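Local coordinates for protein nitrite oxidoreductase subunit A (Kuenenia stuttgartiensis, PDB 7B04) that belongs to the molybdopterin oxidoreductase family as subunit A of its complex, carrying a molybdenum atom and an iron/sulfur cluster, at residues Gln418-Gln424 / Met1081-Phe1085; Thr445-Val449 / Pro824-Leu828. One frame throughout, in Å; residues are numbered along the deposited sequence.

Overall arrangement
Both contacts lie on the same side of the chain's centre, about 27 and 29 Å from it, with their own centres about 14 Å apart. Interaction 1 is partly buried and sets a loop and helix start against a two-stranded antiparallel sheet; Phe1083 is its most heavily covered residue, and one weak hydrogen bond crosses it. Interaction 2 is buried and joins two irregular loops through arginine and valine packing, with no hydrogen bond between its segments. Along the sequence, interaction 2 is nested inside the loop that interaction 1 closes. They meet at Arg446, whose NH2 lies 3.0 Å from Phe1083 CZ and 3.1 Å from Gln418 OE1, as packing contacts.

Interaction 1. Residues Gln418-Gln424 / Met1081-Phe1085; sequences QGLKDEQ and MKFIF
Phe1083 brings its ring up to the side chains of Leu420 and Gln418; its CA-to-CB bond points toward 418-424. The ring belongs to the two-stranded antiparallel sheet 1075-1076/1083-1084, which here meets the link between helices 413-416 and 422-428. The backbones run side by side in the same direction, with CA atoms 5.3 Å apart at Gln418-Met1081, 4.6 Å at Gly419-Lys1082 and 6.2 Å at Leu420-Phe1083. Gly419 leaves the preceding helix with positive phi (74/45); an ideal CB there would sit 2.2 Å from Met1081 O, so glycine permits the close approach. Gln418 O comes within 2.8 Å of Met1081 O, two acceptors without a bond, while CA-H...O contacts join Lys1082 CA to Gln418 O (3.4 Å) and Gly419 CA to Met1081 O (3.5 Å). With chi1 m, Phe1083 places CD2 3.6 Å from Leu420 CD1 (chi1 t, chi2 p) and presents its edge to Gln418, with CZ 3.1 Å from Gln418 OE1; Gln418 NE2 hydrogen-bonds to Pro820 O. Phe1074 stacks on the same ring, and Tyr407 of subunit B packs on Met1081. At the helix start, Lys421 is the N-cap, and its N gives a weak hydrogen bond (3.2 Å) to OE1 of Gln424, three residues on. Gln424 NE2 in turn gives a weak but nearly straight hydrogen bond to Phe1083 O, at 3.2 Å and 169°.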
loop_
_atom_site.group_PDB
_atom_site.type_symbol
_atom_site.label_atom_id
_atom_site.label_comp_id
_atom_site.label_asym_id
_atom_site.label_seq_id
_atom_site.Cartn_x
_atom_site.Cartn_y
_atom_site.Cartn_z
ATOM N N GLN B 418 34.392 22.481 3.920
ATOM C CA GLN B 418 33.091 22.768 4.508
ATOM C C GLN B 418 32.652 24.217 4.320
ATOM O O GLN B 418 31.488 24.531 4.589
ATOM C CB GLN B 418 33.099 22.394 5.996
ATOM C CG GLN B 418 33.207 20.886 6.214
ATOM C CD GLN B 418 33.181 20.479 7.675
ATOM O OE1 GLN B 418 33.186 21.323 8.570
ATOM N NE2 GLN B 418 33.149 19.173 7.922
ATOM N N GLY B 419 33.546 25.098 3.881
ATOM C CA GLY B 419 33.169 26.457 3.529
ATOM C C GLY B 419 32.865 27.378 4.691
ATOM O O GLY B 419 31.878 28.124 4.644
ATOM N N LEU B 420 33.697 27.362 5.727
ATOM C CA LEU B 420 33.537 28.248 6.873
ATOM C C LEU B 420 34.056 29.648 6.563
ATOM O O LEU B 420 34.941 29.837 5.726
ATOM C CB LEU B 420 34.255 27.676 8.092
ATOM C CG LEU B 420 34.026 28.314 9.460
ATOM C CD1 LEU B 420 32.550 28.306 9.815
ATOM C CD2 LEU B 420 34.835 27.584 10.522
ATOM N N LYS B 421 33.455 30.640 7.214
ATOM C CA LYS B 421 33.808 32.042 7.038
ATOM C C LYS B 421 34.424 32.601 8.315
ATOM O O LYS B 421 34.167 32.098 9.414
ATOM C CB LYS B 421 32.583 32.876 6.659
ATOM C CG LYS B 421 32.342 32.997 5.167
ATOM N N ASP B 422 35.265 33.632 8.158
ATOM C CA ASP B 422 35.986 34.187 9.303
ATOM C C ASP B 422 35.025 34.721 10.353
ATOM O O ASP B 422 35.236 34.534 11.556
ATOM C CB ASP B 422 36.914 35.314 8.845
ATOM C CG ASP B 422 38.200 34.812 8.223
ATOM O OD1 ASP B 422 38.637 33.690 8.563
ATOM O OD2 ASP B 422 38.782 35.548 7.397
ATOM N N GLU B 423 33.956 35.381 9.910
ATOM C CA GLU B 423 32.971 35.930 10.841
ATOM C C GLU B 423 32.292 34.825 11.638
ATOM O O GLU B 423 31.960 35.007 12.814
ATOM C CB GLU B 423 31.938 36.765 10.086
ATOM N N GLN B 424 32.045 33.682 10.997
ATOM C CA GLN B 424 31.459 32.538 11.694
ATOM C C GLN B 424 32.439 31.913 12.682
ATOM O O GLN B 424 32.053 31.543 13.795
ATOM C CB GLN B 424 30.981 31.502 10.671
ATOM C CG GLN B 424 30.403 32.124 9.417
ATOM C CD GLN B 424 29.694 31.119 8.538
ATOM O OE1 GLN B 424 30.309 30.481 7.681
ATOM N NE2 GLN B 424 28.395 30.964 8.752
ATOM N N MET B 1081 27.858 23.521 0.411
ATOM C CA MET B 1081 28.897 23.142 1.362
ATOM C C MET B 1081 29.310 24.372 2.157
ATOM O O MET B 1081 30.419 24.891 1.992
ATOM C CB MET B 1081 30.104 22.531 0.645
ATOM C CG MET B 1081 29.857 21.149 0.063
ATOM S SD MET B 1081 29.478 19.916 1.323
ATOM C CE MET B 1081 31.068 19.737 2.127
ATOM N N LYS B 1082 28.410 24.845 3.015
ATOM C CA LYS B 1082 28.616 26.063 3.780
ATOM C C LYS B 1082 27.858 25.946 5.093
ATOM O O LYS B 1082 27.068 25.021 5.301
ATOM C CB LYS B 1082 28.156 27.296 2.996
ATOM C CG LYS B 1082 26.672 27.284 2.672
ATOM C CD LYS B 1082 26.276 28.457 1.793
ATOM C CE LYS B 1082 24.794 28.408 1.458
ATOM N NZ LYS B 1082 24.383 29.531 0.572
ATOM N N PHE B 1083 28.113 26.898 5.981
ATOM C CA PHE B 1083 27.482 26.938 7.288
ATOM C C PHE B 1083 26.550 28.135 7.389
ATOM O O PHE B 1083 26.726 29.147 6.703
ATOM C CB PHE B 1083 28.518 27.016 8.408
ATOM C CG PHE B 1083 29.373 25.795 8.521
ATOM C CD1 PHE B 1083 28.883 24.641 9.108
ATOM C CD2 PHE B 1083 30.669 25.798 8.032
ATOM C CE1 PHE B 1083 29.670 23.514 9.209
ATOM C CE2 PHE B 1083 31.461 24.673 8.132
ATOM C CZ PHE B 1083 30.959 23.531 8.717
ATOM N N ILE B 1084 25.549 28.004 8.258
ATOM C CA ILE B 1084 24.598 29.071 8.530
ATOM C C ILE B 1084 24.260 29.047 10.015
ATOM O O ILE B 1084 24.566 28.094 10.736
ATOM C CB ILE B 1084 23.303 28.933 7.705
ATOM C CG1 ILE B 1084 22.639 27.611 8.042
ATOM C CG2 ILE B 1084 23.559 29.037 6.210
ATOM C CD1 ILE B 1084 21.256 27.534 7.545
ATOM N N PHE B 1085 23.605 30.121 10.456
ATOM C CA PHE B 1085 23.103 30.269 11.814
ATOM C C PHE B 1085 21.594 30.458 11.733
ATOM O O PHE B 1085 21.102 31.248 10.917
ATOM C CB PHE B 1085 23.740 31.479 12.540
ATOM C CG PHE B 1085 25.136 31.228 13.079
ATOM C CD1 PHE B 1085 25.362 30.353 14.133
ATOM C CD2 PHE B 1085 26.225 31.889 12.529
ATOM C CE1 PHE B 1085 26.655 30.139 14.612
ATOM C CE2 PHE B 1085 27.512 31.671 13.004
ATOM C CZ PHE B 1085 27.725 30.796 14.043
#

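Interaction 2. Residues Thr445-Val449 / Pro824-Leu828; sequences TRDDV and PTGRL
Two turn-containing loops meet here: that between strand 440-444 and helix 452-455 abuts that between helices 812-816 and 835-840. The backbones are closest at Arg446 and Gly826, with CA atoms 4.8 Å apart. Gly826 has positive phi (70/18), and an ideal CB would lie 2.6 Å from Arg446 O, a clash glycine avoids. Before it, Pro824 (-57/-33) and Thr825 (-93/-8) have the angles of the two central residues of a type I turn. In the partner loop, Asp448 N bonds weakly to Thr445 O (3.2 Å) across Arg446 and Asp447. An inverse gamma turn centred on Asp448 (-80/78) overlaps the end of this turn, with a weak bond from Val449 N to Asp447 O (2.8 Å). Thr445 N also reaches Asp448 OD2 weakly at 3.3 Å, and Asp448 OD1 forms a salt bridge with Lys456. Arg446 runs past Pro824, its CG 3.8 Å from Pro824 O, and its NH1 comes 2.8 Å from Gly826 N, two donors that cannot bond; NH2 gives a weak hydrogen bond to Phe821 O. Val449 (chi1 p) points toward the other loop, with CG2 over one face of the Arg827 guanidinium, 3.6 Å from Arg827 CG and 3.7 Å from Gly826 O. Arg827 (chi1 m, chi2 and chi3 t) extends so that its NH2 bonds to Thr381 O and Lys378 O, leaving NH1 3.7 Å from Asp448 O.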
loop_
_atom_site.group_PDB
_atom_site.type_symbol
_atom_site.label_atom_id
_atom_site.label_comp_id
_atom_site.label_asym_id
_atom_site.label_seq_id
_atom_site.Cartn_x
_atom_site.Cartn_y
_atom_site.Cartn_z
ATOM N N THR B 445 40.866 22.569 18.527
ATOM C CA THR B 445 40.085 23.268 17.489
ATOM C C THR B 445 39.018 22.338 16.920
ATOM O O THR B 445 38.996 21.184 17.281
ATOM C CB THR B 445 41.036 23.918 16.483
ATOM O OG1 THR B 445 40.499 25.192 16.155
ATOM C CG2 THR B 445 41.229 23.129 15.214
ATOM N N ARG B 446 38.123 22.896 16.114
ATOM C CA ARG B 446 37.027 22.149 15.458
ATOM C C ARG B 446 37.620 21.085 14.549
ATOM O O ARG B 446 37.097 19.991 14.511
ATOM C CB ARG B 446 36.344 23.110 14.495
ATOM C CG ARG B 446 34.865 22.863 14.282
ATOM C CD ARG B 446 34.404 23.939 13.343
ATOM N NE ARG B 446 33.765 23.332 12.205
ATOM C CZ ARG B 446 32.730 22.519 12.283
ATOM N NH1 ARG B 446 32.415 21.950 13.427
ATOM N NH2 ARG B 446 32.003 22.291 11.213
ATOM N N ASP B 447 38.664 21.456 13.820
ATOM C CA ASP B 447 39.394 20.579 12.879
ATOM C C ASP B 447 40.184 19.523 13.630
ATOM O O ASP B 447 40.427 18.499 13.053
ATOM C CB ASP B 447 40.300 21.388 11.967
ATOM C CG ASP B 447 39.513 22.242 11.012
ATOM O OD1 ASP B 447 38.309 22.066 10.940
ATOM O OD2 ASP B 447 40.122 23.070 10.360
ATOM N N ASP B 448 40.542 19.746 14.891
ATOM C CA ASP B 448 41.357 18.769 15.663
ATOM C C ASP B 448 40.440 17.666 16.170
ATOM O O ASP B 448 40.112 17.646 17.343
ATOM C CB ASP B 448 42.016 19.413 16.876
ATOM C CG ASP B 448 43.036 20.459 16.507
ATOM O OD1 ASP B 448 43.270 20.651 15.321
ATOM O OD2 ASP B 448 43.593 21.048 17.416
ATOM N N VAL B 449 40.104 16.760 15.272
ATOM C CA VAL B 449 39.155 15.668 15.556
ATOM C C VAL B 449 39.735 14.414 14.937
ATOM O O VAL B 449 40.489 14.494 13.995
ATOM C CB VAL B 449 37.780 15.983 14.953
ATOM C CG1 VAL B 449 37.766 15.737 13.464
ATOM C CG2 VAL B 449 36.684 15.199 15.637
ATOM N N PRO B 824 29.070 22.963 16.158
ATOM C CA PRO B 824 30.026 23.949 16.688
ATOM C C PRO B 824 31.355 23.340 17.107
ATOM O O PRO B 824 32.394 23.996 16.968
ATOM C CB PRO B 824 29.275 24.548 17.885
ATOM C CG PRO B 824 27.845 24.428 17.508
ATOM C CD PRO B 824 27.727 23.134 16.747
ATOM N N THR B 825 31.361 22.103 17.602
ATOM C CA THR B 825 32.598 21.446 18.009
ATOM C C THR B 825 33.229 20.593 16.917
ATOM O O THR B 825 34.353 20.118 17.102
ATOM C CB THR B 825 32.359 20.561 19.241
ATOM O OG1 THR B 825 31.464 19.494 18.903
ATOM C CG2 THR B 825 31.777 21.375 20.390
ATOM N N GLY B 826 32.553 20.391 15.791
ATOM C CA GLY B 826 33.064 19.453 14.813
ATOM C C GLY B 826 32.981 18.015 15.260
ATOM O O GLY B 826 33.675 17.157 14.705
ATOM N N ARG B 827 32.150 17.735 16.263
ATOM C CA ARG B 827 32.048 16.422 16.877
ATOM C C ARG B 827 30.585 16.089 17.105
ATOM O O ARG B 827 29.715 16.964 17.092
ATOM C CB ARG B 827 32.800 16.368 18.207
ATOM C CG ARG B 827 34.301 16.416 18.079
ATOM C CD ARG B 827 34.924 16.794 19.407
ATOM N NE ARG B 827 36.371 16.639 19.382
ATOM C CZ ARG B 827 37.010 15.580 19.863
ATOM N NH1 ARG B 827 38.328 15.520 19.798
ATOM N NH2 ARG B 827 36.331 14.580 20.405
ATOM N N LEU B 828 30.325 14.803 17.277
ATOM C CA LEU B 828 28.948 14.382 17.573
ATOM C C LEU B 828 28.637 14.991 18.931
ATOM O O LEU B 828 29.410 14.747 19.823
ATOM C CB LEU B 828 28.943 12.857 17.653
ATOM C CG LEU B 828 29.321 12.126 16.372
ATOM C CD1 LEU B 828 29.413 10.641 16.612
ATOM C CD2 LEU B 828 28.323 12.413 15.273
#